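Local atomic coordinates of lysosome-associated membrane glycoprotein 2 (Mus musculus, PDB entry 5GV3), a protein that inhibits the proton channel TMEM175 directly to promote lysosomal acidification and takes part in lysosome biogenesis and autophagy, this chain being its first lumenal domain. Residues Tyr15-Met20 with Gly142-Ala147; Ala58-Gln63 with Trp70-Thr75; His84-Ser89 with Val109-Asn114. All coordinates share one frame; numbering follows the deposited sequence.

Overall arrangement
After strand 2-8 the chain enters strand 11-28, whose residues 15-20 wait more than 120 residues for their partner. Within that long loop the hairpin 59-64/68-76 closes contact 2 almost at once; strand 81-91 follows, and contact 3 closes when strand 106-117 returns beside it. Only then does strand 136-146 pair with residues 15-20 and complete contact 1, so contacts 2 and 3 stand in series, both nested inside it. Contacts 2 and 3 belong to one four-stranded antiparallel sheet, contact 1 to the larger mixed sheet. Contacts 1 and 2 touch through side chains such as Met-20 on Trp-70 and Leu-145 on Phe-74, packing the two sheets together.

Contact 1 (Tyr15-Met20 with Gly142-Ala147); sequences YAEWEM and GIHLQA. With ZN (zinc ion), chain C; ZN (zinc ion), chain E; NAG (2-acetamido-2-deoxy-beta-D-glucopyranose), chain L.
Tyr-15 pairs with Gln-146 and Glu-17 with His-144 through four backbone hydrogen bonds between antiparallel strands. The first pair is joined by nearly straight bonds; the second has its shortest at 2.6 Å, from His-144 N to Glu-17 O. Weaker CA-H...O contacts fill the gaps, among them Trp-18 CA to Gly-142 O at 3.3 Å.

Polar side chains collect on the face carrying Tyr-15, Glu-17 and His-144. Tyr-15 has CG anti to the backbone N (chi1 -176°), and its OH donates at 2.6 Å to Glu-17 OE1, which lies in plane at the ring edge; the hydroxyl meets that oxygen from above the carboxylate plane. The same carboxylate grips a zinc ion with both oxygens, OE1 and OE2 of Glu-17 each lying 2.0 Å from the metal, and a water is also bound to the zinc. His-144 runs alongside Glu-17 and points the same way, its ring turned 31° from the carboxylate plane; its CB lies 3.8 Å from Glu-17 OE1. Glu-19 chelates a second zinc ion in the same two-oxygen manner. Over one face of the Tyr-15 ring sits a glycan, with NAG O7 3.3 Å from Tyr-15 CE1.

Apolar contacts lie on the reverse face. Leu-145 presents CD1 to Ala-16 CB at 3.8 Å, and Trp-18 meets Ile-143 only through its CB, its indole leading away toward Leu-2 and Val-4 of strand 2-8.

At Gly-142, where phi is positive, the strand turns a corner; Gly-142 and Ile-143 both face Cys-125, a G1 beta bulge. The whole is a central antiparallel pairing in the mixed sheet of the first lumenal domain, consistent with the beta-prism fold of LAMP domains.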
loop_
_atom_site.group_PDB
_atom_site.type_symbol
_atom_site.label_atom_id
_atom_site.label_comp_id
_atom_site.label_asym_id
_atom_site.label_seq_id
_atom_site.Cartn_x
_atom_site.Cartn_y
_atom_site.Cartn_z
ATOM N N TYR A 15 8.369 -1.419 10.375
ATOM C CA TYR A 15 8.466 -0.024 9.978
ATOM C C TYR A 15 8.161 0.118 8.491
ATOM O O TYR A 15 8.661 -0.648 7.664
ATOM C CB TYR A 15 9.847 0.562 10.289
ATOM C CG TYR A 15 9.936 2.046 9.964
ATOM C CD1 TYR A 15 9.552 3.003 10.896
ATOM C CD2 TYR A 15 10.387 2.484 8.729
ATOM C CE1 TYR A 15 9.619 4.351 10.609
ATOM C CE2 TYR A 15 10.454 3.834 8.432
ATOM C CZ TYR A 15 10.068 4.760 9.374
ATOM O OH TYR A 15 10.129 6.105 9.081
ATOM N N ALA A 16 7.325 1.095 8.157
ATOM C CA ALA A 16 6.988 1.372 6.771
ATOM C C ALA A 16 6.871 2.876 6.548
ATOM O O ALA A 16 6.158 3.563 7.269
ATOM C CB ALA A 16 5.695 0.666 6.387
ATOM N N GLU A 17 7.607 3.371 5.560
ATOM C CA GLU A 17 7.615 4.775 5.169
ATOM C C GLU A 17 7.493 4.812 3.649
ATOM O O GLU A 17 8.321 4.222 2.959
ATOM C CB GLU A 17 8.910 5.427 5.694
ATOM C CG GLU A 17 9.307 6.875 5.313
ATOM C CD GLU A 17 10.700 7.265 5.903
ATOM O OE1 GLU A 17 11.234 6.524 6.755
ATOM O OE2 GLU A 17 11.297 8.297 5.549
ATOM N N TRP A 18 6.456 5.469 3.128
ATOM C CA TRP A 18 6.220 5.471 1.684
ATOM C C TRP A 18 5.141 6.470 1.253
ATOM O O TRP A 18 4.437 7.040 2.086
ATOM C CB TRP A 18 5.832 4.063 1.210
ATOM C CG TRP A 18 4.398 3.685 1.460
ATOM C CD1 TRP A 18 3.422 3.589 0.523
ATOM C CD2 TRP A 18 3.777 3.355 2.720
ATOM N NE1 TRP A 18 2.239 3.227 1.106
ATOM C CE2 TRP A 18 2.424 3.070 2.452
ATOM C CE3 TRP A 18 4.231 3.278 4.037
ATOM C CZ2 TRP A 18 1.518 2.711 3.447
ATOM C CZ3 TRP A 18 3.327 2.919 5.031
ATOM C CH2 TRP A 18 1.987 2.644 4.728
ATOM N N GLU A 19 5.040 6.689 -0.055
ATOM C CA GLU A 19 3.993 7.532 -0.625
ATOM C C GLU A 19 3.235 6.755 -1.705
ATOM O O GLU A 19 3.821 5.974 -2.444
ATOM C CB GLU A 19 4.587 8.825 -1.196
ATOM C CG GLU A 19 5.280 9.712 -0.137
ATOM C CD GLU A 19 5.469 11.169 -0.573
ATOM O OE1 GLU A 19 4.547 11.726 -1.204
ATOM O OE2 GLU A 19 6.529 11.769 -0.270
ATOM N N MET A 20 1.929 6.957 -1.799
ATOM C CA MET A 20 1.151 6.291 -2.854
ATOM C C MET A 20 -0.011 7.118 -3.367
ATOM O O MET A 20 -0.567 7.937 -2.640
ATOM C CB MET A 20 0.648 4.933 -2.344
ATOM C CG MET A 20 -0.168 5.001 -1.047
ATOM S SD MET A 20 -1.023 3.469 -0.554
ATOM C CE MET A 20 0.243 2.290 -0.719
ATOM N N GLY A 142 9.134 6.582 -2.579
ATOM C CA GLY A 142 9.689 7.074 -1.324
ATOM C C GLY A 142 9.634 6.007 -0.250
ATOM O O GLY A 142 9.370 6.298 0.911
ATOM N N ILE A 143 9.900 4.767 -0.647
ATOM C CA ILE A 143 9.687 3.602 0.208
ATOM C C ILE A 143 10.880 3.289 1.093
ATOM O O ILE A 143 11.989 3.112 0.599
ATOM C CB ILE A 143 9.363 2.349 -0.638
ATOM C CG1 ILE A 143 8.130 2.595 -1.508
ATOM C CG2 ILE A 143 9.192 1.122 0.259
ATOM C CD1 ILE A 143 7.932 1.550 -2.606
ATOM N N HIS A 144 10.649 3.258 2.405
ATOM C CA HIS A 144 11.610 2.707 3.352
ATOM C C HIS A 144 10.864 1.667 4.174
ATOM O O HIS A 144 9.998 2.019 4.977
ATOM C CB HIS A 144 12.198 3.800 4.247
ATOM C CG HIS A 144 13.039 4.785 3.501
ATOM N ND1 HIS A 144 12.487 5.818 2.767
ATOM C CD2 HIS A 144 14.375 4.868 3.315
ATOM C CE1 HIS A 144 13.454 6.511 2.195
ATOM N NE2 HIS A 144 14.611 5.955 2.510
ATOM N N LEU A 145 11.199 0.396 3.994
ATOM C CA LEU A 145 10.391 -0.659 4.583
ATOM C C LEU A 145 11.190 -1.759 5.268
ATOM O O LEU A 145 12.212 -2.205 4.753
ATOM C CB LEU A 145 9.502 -1.277 3.505
ATOM C CG LEU A 145 8.697 -2.526 3.871
ATOM C CD1 LEU A 145 7.716 -2.222 4.981
ATOM C CD2 LEU A 145 7.964 -3.041 2.649
ATOM N N GLN A 146 10.725 -2.176 6.440
ATOM C CA GLN A 146 11.201 -3.417 7.046
ATOM C C GLN A 146 10.101 -4.094 7.852
ATOM O O GLN A 146 9.604 -3.557 8.839
ATOM C CB GLN A 146 12.423 -3.191 7.940
ATOM C CG GLN A 146 12.986 -4.523 8.458
ATOM C CD GLN A 146 14.208 -4.375 9.353
ATOM O OE1 GLN A 146 14.548 -3.279 9.799
ATOM N NE2 GLN A 146 14.884 -5.489 9.605
ATOM N N ALA A 147 9.697 -5.268 7.385
ATOM C CA ALA A 147 8.807 -6.125 8.144
ATOM C C ALA A 147 9.650 -7.066 8.988
ATOM O O ALA A 147 10.830 -7.279 8.690
ATOM C CB ALA A 147 7.890 -6.900 7.223
HETATM ZN ZN ZN C . 12.760 7.816 6.870
HETATM ZN ZN ZN E . 5.770 13.299 -1.317
HETATM C C1 NAG L . 9.486 3.946 15.783
HETATM C C2 NAG L . 10.614 4.986 15.602
HETATM C C3 NAG L . 11.688 4.846 16.686
HETATM C C4 NAG L . 11.047 4.832 18.068
HETATM C C5 NAG L . 9.957 3.765 18.125
HETATM C C6 NAG L . 9.216 3.751 19.442
HETATM C C7 NAG L . 11.868 3.994 13.626
HETATM C C8 NAG L . 12.056 2.689 14.356
HETATM N N2 NAG L . 11.199 4.983 14.254
HETATM O O3 NAG L . 12.624 5.913 16.593
HETATM O O4 NAG L . 12.034 4.557 19.054
HETATM O O5 NAG L . 8.978 4.030 17.112
HETATM O O6 NAG L . 8.026 4.527 19.364
HETATM O O7 NAG L . 12.308 4.150 12.492
HETATM O O HOH W 1 13.614 6.427 8.177
#

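Contact 2 (Ala58-Gln63 with Trp70-Thr75); sequences AKIMIQ and WAVNFT. With NAG (2-acetamido-2-deoxy-beta-D-glucopyranose), chain O.
Ile-60 is at the heart of the tightly packed face, with Ile-62, Trp-70 and Val-72. Its CB lies 3.7 Å from Val-72 CG1. Its two arms then part: CG2, anti to the backbone N, approaches the edge of the Trp-70 indole at CZ3, while CD1 reaches the edge of the Phe-74 ring at 3.7 Å from CE2. Ile-62 lies side by side with Trp-70, CG1 3.8 Å from CE3. Leu-14 and Ala-16 of strand 11-28 pack against Ile-60 from the other sheet.

The two strands are the arms of a beta hairpin, the first in the four-stranded antiparallel sheet. Hydrogen bonds pair Ile-62 with Trp-70 closely, Ile-62 N to Trp-70 O being 2.7 Å and almost straight (171°). Toward Ala-58 the pairing weakens: Phe-74 N to Ala-58 O is a weak bond of 3.2 Å, and that oxygen also lies at the edge of the Phe-74 ring.

The reverse face is looser. Met-61 CG only grazes Ala-71 CB at 4.2 Å, and the extended chain of Lys-59 leads away from the partner strand. Beside it Asn-73 carries an N-linked glycan, its ND2 bonded to NAG C1 and also hydrogen-bonded to Asp-85 OD2.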
loop_
_atom_site.group_PDB
_atom_site.type_symbol
_atom_site.label_atom_id
_atom_site.label_comp_id
_atom_site.label_asym_id
_atom_site.label_seq_id
_atom_site.Cartn_x
_atom_site.Cartn_y
_atom_site.Cartn_z
ATOM N N ALA A 58 2.544 -10.282 9.773
ATOM C CA ALA A 58 2.395 -8.797 9.803
ATOM C C ALA A 58 1.809 -8.097 8.578
ATOM O O ALA A 58 2.290 -8.258 7.465
ATOM C CB ALA A 58 3.715 -8.183 10.094
ATOM N N LYS A 59 0.680 -7.427 8.783
ATOM C CA LYS A 59 -0.008 -6.701 7.718
ATOM C C LYS A 59 -0.097 -5.181 7.941
ATOM O O LYS A 59 -0.040 -4.682 9.064
ATOM C CB LYS A 59 -1.430 -7.259 7.526
ATOM C CG LYS A 59 -2.384 -7.128 8.728
ATOM C CD LYS A 59 -3.754 -7.806 8.475
ATOM C CE LYS A 59 -4.603 -7.811 9.755
ATOM N NZ LYS A 59 -5.919 -8.505 9.609
ATOM N N ILE A 60 -0.264 -4.455 6.844
ATOM C CA ILE A 60 -0.566 -3.042 6.917
ATOM C C ILE A 60 -1.904 -2.766 6.266
ATOM O O ILE A 60 -2.190 -3.253 5.172
ATOM C CB ILE A 60 0.509 -2.190 6.243
ATOM C CG1 ILE A 60 1.782 -2.173 7.091
ATOM C CG2 ILE A 60 0.021 -0.774 6.029
ATOM C CD1 ILE A 60 2.947 -1.506 6.372
ATOM N N MET A 61 -2.730 -1.994 6.961
ATOM C CA MET A 61 -4.008 -1.565 6.419
ATOM C C MET A 61 -4.147 -0.047 6.475
ATOM O O MET A 61 -3.811 0.575 7.470
ATOM C CB MET A 61 -5.154 -2.236 7.170
ATOM C CG MET A 61 -5.094 -3.752 7.117
ATOM S SD MET A 61 -6.428 -4.539 8.031
ATOM C CE MET A 61 -7.837 -4.032 7.043
ATOM N N ILE A 62 -4.576 0.553 5.372
ATOM C CA ILE A 62 -4.739 1.996 5.310
ATOM C C ILE A 62 -6.176 2.345 4.939
ATOM O O ILE A 62 -6.710 1.803 3.982
ATOM C CB ILE A 62 -3.767 2.619 4.299
ATOM C CG1 ILE A 62 -2.315 2.318 4.708
ATOM C CG2 ILE A 62 -4.015 4.114 4.169
ATOM C CD1 ILE A 62 -1.882 2.982 6.025
ATOM N N GLN A 63 -6.811 3.229 5.701
ATOM C CA GLN A 63 -8.146 3.707 5.335
ATOM C C GLN A 63 -8.100 5.203 5.065
ATOM O O GLN A 63 -7.351 5.936 5.702
ATOM C CB GLN A 63 -9.184 3.405 6.425
ATOM C CG GLN A 63 -9.147 1.992 6.970
ATOM C CD GLN A 63 -8.003 1.777 7.951
ATOM O OE1 GLN A 63 -7.668 2.664 8.731
ATOM N NE2 GLN A 63 -7.389 0.607 7.896
ATOM N N TRP A 70 -6.854 0.175 1.715
ATOM C CA TRP A 70 -5.692 -0.411 1.063
ATOM C C TRP A 70 -4.985 -1.325 2.047
ATOM O O TRP A 70 -4.912 -1.028 3.244
ATOM C CB TRP A 70 -4.754 0.688 0.556
ATOM C CG TRP A 70 -3.515 0.194 -0.124
ATOM C CD1 TRP A 70 -3.354 -0.054 -1.452
ATOM C CD2 TRP A 70 -2.261 -0.120 0.499
ATOM N NE1 TRP A 70 -2.075 -0.493 -1.701
ATOM C CE2 TRP A 70 -1.386 -0.546 -0.520
ATOM C CE3 TRP A 70 -1.793 -0.078 1.818
ATOM C CZ2 TRP A 70 -0.065 -0.934 -0.257
ATOM C CZ3 TRP A 70 -0.479 -0.457 2.074
ATOM C CH2 TRP A 70 0.368 -0.874 1.039
ATOM N N ALA A 71 -4.472 -2.445 1.554
ATOM C CA ALA A 71 -3.834 -3.420 2.434
ATOM C C ALA A 71 -2.683 -4.136 1.737
ATOM O O ALA A 71 -2.620 -4.177 0.508
ATOM C CB ALA A 71 -4.865 -4.432 2.939
ATOM N N VAL A 72 -1.793 -4.719 2.536
ATOM C CA VAL A 72 -0.657 -5.478 2.021
ATOM C C VAL A 72 -0.250 -6.564 3.013
ATOM O O VAL A 72 -0.406 -6.411 4.221
ATOM C CB VAL A 72 0.558 -4.554 1.705
ATOM C CG1 VAL A 72 0.984 -3.749 2.930
ATOM C CG2 VAL A 72 1.735 -5.344 1.121
ATOM N N ASN A 73 0.244 -7.678 2.484
ATOM C CA ASN A 73 0.754 -8.776 3.292
ATOM C C ASN A 73 2.244 -8.875 3.296
ATOM O O ASN A 73 2.894 -8.669 2.273
ATOM C CB ASN A 73 0.265 -10.128 2.791
ATOM C CG ASN A 73 -1.007 -10.567 3.414
ATOM O OD1 ASN A 73 -1.427 -10.069 4.459
ATOM N ND2 ASN A 73 -1.624 -11.553 2.782
ATOM N N PHE A 74 2.768 -9.247 4.454
ATOM C CA PHE A 74 4.159 -9.629 4.585
ATOM C C PHE A 74 4.206 -11.021 5.210
ATOM O O PHE A 74 3.724 -11.216 6.315
ATOM C CB PHE A 74 4.939 -8.610 5.426
ATOM C CG PHE A 74 4.720 -7.176 5.013
ATOM C CD1 PHE A 74 5.419 -6.635 3.939
ATOM C CD2 PHE A 74 3.839 -6.361 5.712
ATOM C CE1 PHE A 74 5.226 -5.312 3.553
ATOM C CE2 PHE A 74 3.647 -5.037 5.339
ATOM C CZ PHE A 74 4.345 -4.513 4.254
ATOM N N THR A 75 4.732 -11.996 4.479
ATOM C CA THR A 75 4.787 -13.376 4.964
ATOM C C THR A 75 6.228 -13.840 5.122
ATOM O O THR A 75 6.988 -13.853 4.156
ATOM C CB THR A 75 4.055 -14.353 4.032
ATOM O OG1 THR A 75 2.671 -13.990 3.945
ATOM C CG2 THR A 75 4.173 -15.767 4.580
HETATM C C1 NAG O . -2.849 -12.172 3.178
HETATM C C2 NAG O . -2.630 -13.483 3.940
HETATM C C3 NAG O . -3.976 -14.157 4.218
HETATM C C4 NAG O . -4.942 -13.168 4.866
HETATM C C5 NAG O . -5.004 -11.884 4.041
HETATM C C6 NAG O . -5.868 -10.802 4.643
HETATM C C7 NAG O . -1.153 -15.445 3.698
HETATM C C8 NAG O . -0.291 -16.233 2.755
HETATM N N2 NAG O . -1.754 -14.370 3.179
HETATM O O3 NAG O . -3.792 -15.292 5.055
HETATM O O4 NAG O . -6.244 -13.736 4.951
HETATM O O5 NAG O . -3.689 -11.336 3.925
HETATM O O6 NAG O . -5.673 -9.570 3.962
HETATM O O7 NAG O . -1.303 -15.776 4.869
#

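Contact 3 (His84-Ser89 with Val109-Asn114); sequences HDIVLS and VKNPEN. With NAG (2-acetamido-2-deoxy-beta-D-glucopyranose), chain O.
His-84 and Asn-114 meet at one end of this contact, their side chains crossing with the imidazole and the amide almost parallel, 19° between planes. Asn-114 ND2 stands over one face of the ring, off-centre and 3.7 Å from His-84 ND1. The opposite face is taken by the carboxylate of the next residue, Asp-85, whose CG lies 3.0 Å above the ring plane toward the rim, so the imidazole is sandwiched between an amide and an acid. Its ND1 is buried without a partner in the model, the nearby Glu-113 O standing at the ring edge.

Asp-85 itself points away from the partner segment, toward the glycan on Asn-73; besides its bond to Asn-73, its OD2 accepts weakly from NAG N2 at 3.4 Å.

Ile-86 and Asn-111 face each other directly, CB to CB at 3.8 Å, and Asn-111 N donates to Ile-86 O at 3.0 Å. Asn-111 has CG anti to the backbone N (chi1 -168°), and beyond it OD1 takes the Glu-113 N-H at 2.8 Å, an Asx turn that spans Pro-112. A water is gripped by Ile-86 N, which donates to it at 2.8 Å, and donates in turn to the carbonyls of Asn-111 and Glu-113, bridging the strands beyond the direct bond, toward Glu-113.

Regular pairing survives at the other end: Leu-88 and Val-109 exchange two backbone bonds, and Val-87 and Lys-110 lie side by side, Val-87 CG2 4.1 Å from Lys-110 CG.

Strand 81-91 thus lies between strand 68-76 and strand 106-117, the latter forming the outer edge of the four-stranded sheet in this chain. Ile-86 and Leu-88 also touch Tyr-140 and Val-136 of strand 136-146, while Asn-111 and Val-109 rest on Leu-133 of strand 129-133.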
loop_
_atom_site.group_PDB
_atom_site.type_symbol
_atom_site.label_atom_id
_atom_site.label_comp_id
_atom_site.label_asym_id
_atom_site.label_seq_id
_atom_site.Cartn_x
_atom_site.Cartn_y
_atom_site.Cartn_z
ATOM N N HIS A 84 3.165 -9.244 -0.507
ATOM C CA HIS A 84 2.190 -10.010 -1.262
ATOM C C HIS A 84 0.762 -9.491 -1.006
ATOM O O HIS A 84 0.527 -8.758 -0.047
ATOM C CB HIS A 84 2.370 -11.493 -0.888
ATOM C CG HIS A 84 1.326 -12.408 -1.443
ATOM N ND1 HIS A 84 0.944 -12.392 -2.761
ATOM C CD2 HIS A 84 0.615 -13.395 -0.850
ATOM C CE1 HIS A 84 0.015 -13.318 -2.957
ATOM N NE2 HIS A 84 -0.214 -13.918 -1.811
ATOM N N ASP A 85 -0.181 -9.871 -1.864
ATOM C CA ASP A 85 -1.599 -9.562 -1.668
ATOM C C ASP A 85 -1.876 -8.075 -1.468
ATOM O O ASP A 85 -2.603 -7.690 -0.557
ATOM C CB ASP A 85 -2.162 -10.320 -0.461
ATOM C CG ASP A 85 -2.061 -11.819 -0.613
ATOM O OD1 ASP A 85 -2.322 -12.340 -1.711
ATOM O OD2 ASP A 85 -1.713 -12.482 0.377
ATOM N N ILE A 86 -1.297 -7.240 -2.315
ATOM C CA ILE A 86 -1.616 -5.831 -2.269
ATOM C C ILE A 86 -3.018 -5.660 -2.837
ATOM O O ILE A 86 -3.299 -6.080 -3.958
ATOM C CB ILE A 86 -0.616 -4.979 -3.061
ATOM C CG1 ILE A 86 0.796 -5.170 -2.509
ATOM C CG2 ILE A 86 -1.016 -3.508 -3.016
ATOM C CD1 ILE A 86 1.868 -4.492 -3.332
ATOM N N VAL A 87 -3.906 -5.084 -2.037
ATOM C CA VAL A 87 -5.300 -4.937 -2.431
ATOM C C VAL A 87 -5.801 -3.515 -2.197
ATOM O O VAL A 87 -5.595 -2.932 -1.130
ATOM C CB VAL A 87 -6.202 -5.911 -1.656
ATOM C CG1 VAL A 87 -7.661 -5.629 -1.947
ATOM C CG2 VAL A 87 -5.859 -7.351 -2.004
ATOM N N LEU A 88 -6.464 -2.968 -3.206
ATOM C CA LEU A 88 -7.127 -1.680 -3.100
ATOM C C LEU A 88 -8.635 -1.871 -3.204
ATOM O O LEU A 88 -9.118 -2.563 -4.099
ATOM C CB LEU A 88 -6.645 -0.727 -4.193
ATOM C CG LEU A 88 -7.307 0.650 -4.242
ATOM C CD1 LEU A 88 -6.772 1.517 -3.128
ATOM C CD2 LEU A 88 -7.075 1.310 -5.592
ATOM N N SER A 89 -9.375 -1.277 -2.275
ATOM C CA SER A 89 -10.832 -1.276 -2.354
ATOM C C SER A 89 -11.332 0.151 -2.410
ATOM O O SER A 89 -10.924 0.996 -1.610
ATOM C CB SER A 89 -11.463 -2.010 -1.173
ATOM O OG SER A 89 -11.009 -3.346 -1.111
ATOM N N VAL A 109 -9.499 -4.238 -6.492
ATOM C CA VAL A 109 -8.502 -4.593 -7.487
ATOM C C VAL A 109 -7.366 -5.305 -6.782
ATOM O O VAL A 109 -6.904 -4.870 -5.728
ATOM C CB VAL A 109 -7.991 -3.367 -8.253
ATOM C CG1 VAL A 109 -6.962 -3.778 -9.291
ATOM C CG2 VAL A 109 -9.159 -2.657 -8.913
ATOM N N LYS A 110 -6.940 -6.424 -7.352
ATOM C CA LYS A 110 -5.882 -7.211 -6.747
ATOM C C LYS A 110 -4.581 -7.041 -7.535
ATOM O O LYS A 110 -4.584 -6.953 -8.765
ATOM C CB LYS A 110 -6.311 -8.676 -6.670
ATOM C CG LYS A 110 -5.744 -9.441 -5.487
ATOM C CD LYS A 110 -6.472 -10.768 -5.324
ATOM C CE LYS A 110 -7.916 -10.540 -4.872
ATOM N NZ LYS A 110 -8.589 -11.787 -4.417
ATOM N N ASN A 111 -3.470 -7.006 -6.813
ATOM C CA ASN A 111 -2.155 -6.864 -7.418
ATOM C C ASN A 111 -1.445 -8.206 -7.385
ATOM O O ASN A 111 -1.308 -8.808 -6.324
ATOM C CB ASN A 111 -1.346 -5.794 -6.672
ATOM C CG ASN A 111 -0.089 -5.377 -7.407
ATOM O OD1 ASN A 111 0.613 -6.206 -7.982
ATOM N ND2 ASN A 111 0.213 -4.080 -7.375
ATOM N N PRO A 112 -1.027 -8.702 -8.561
ATOM C CA PRO A 112 -0.365 -10.011 -8.673
ATOM C C PRO A 112 1.067 -10.010 -8.156
ATOM O O PRO A 112 1.653 -11.082 -8.018
ATOM C CB PRO A 112 -0.383 -10.291 -10.179
ATOM C CG PRO A 112 -1.373 -9.305 -10.760
ATOM C CD PRO A 112 -1.283 -8.106 -9.881
ATOM N N GLU A 113 1.613 -8.829 -7.876
ATOM C CA GLU A 113 2.999 -8.717 -7.437
ATOM C C GLU A 113 3.238 -9.561 -6.193
ATOM O O GLU A 113 2.408 -9.614 -5.286
ATOM C CB GLU A 113 3.380 -7.255 -7.170
ATOM C CG GLU A 113 4.852 -7.036 -6.807
ATOM C CD GLU A 113 5.802 -7.491 -7.907
ATOM O OE1 GLU A 113 5.494 -7.268 -9.097
ATOM O OE2 GLU A 113 6.854 -8.081 -7.581
ATOM N N ASN A 114 4.367 -10.252 -6.191
ATOM C CA ASN A 114 4.853 -10.973 -5.029
ATOM C C ASN A 114 6.337 -10.699 -4.948
ATOM O O ASN A 114 7.136 -11.314 -5.647
ATOM C CB ASN A 114 4.564 -12.472 -5.139
ATOM C CG ASN A 114 4.871 -13.227 -3.856
ATOM O OD1 ASN A 114 5.837 -12.925 -3.157
ATOM N ND2 ASN A 114 4.044 -14.216 -3.539
HETATM C C1 NAG O . -2.849 -12.172 3.178
HETATM C C2 NAG O . -2.630 -13.483 3.940
HETATM C C3 NAG O . -3.976 -14.157 4.218
HETATM C C4 NAG O . -4.942 -13.168 4.866
HETATM C C5 NAG O . -5.004 -11.884 4.041
HETATM C C6 NAG O . -5.868 -10.802 4.643
HETATM C C7 NAG O . -1.153 -15.445 3.698
HETATM C C8 NAG O . -0.291 -16.233 2.755
HETATM N N2 NAG O . -1.754 -14.370 3.179
HETATM O O3 NAG O . -3.792 -15.292 5.055
HETATM O O4 NAG O . -6.244 -13.736 4.951
HETATM O O5 NAG O . -3.689 -11.336 3.925
HETATM O O6 NAG O . -5.673 -9.570 3.962
HETATM O O7 NAG O . -1.303 -15.776 4.869
HETATM O O HOH W 2 0.244 -8.084 -4.440
HETATM O O HOH W 3 -3.934 -4.112 -5.683
#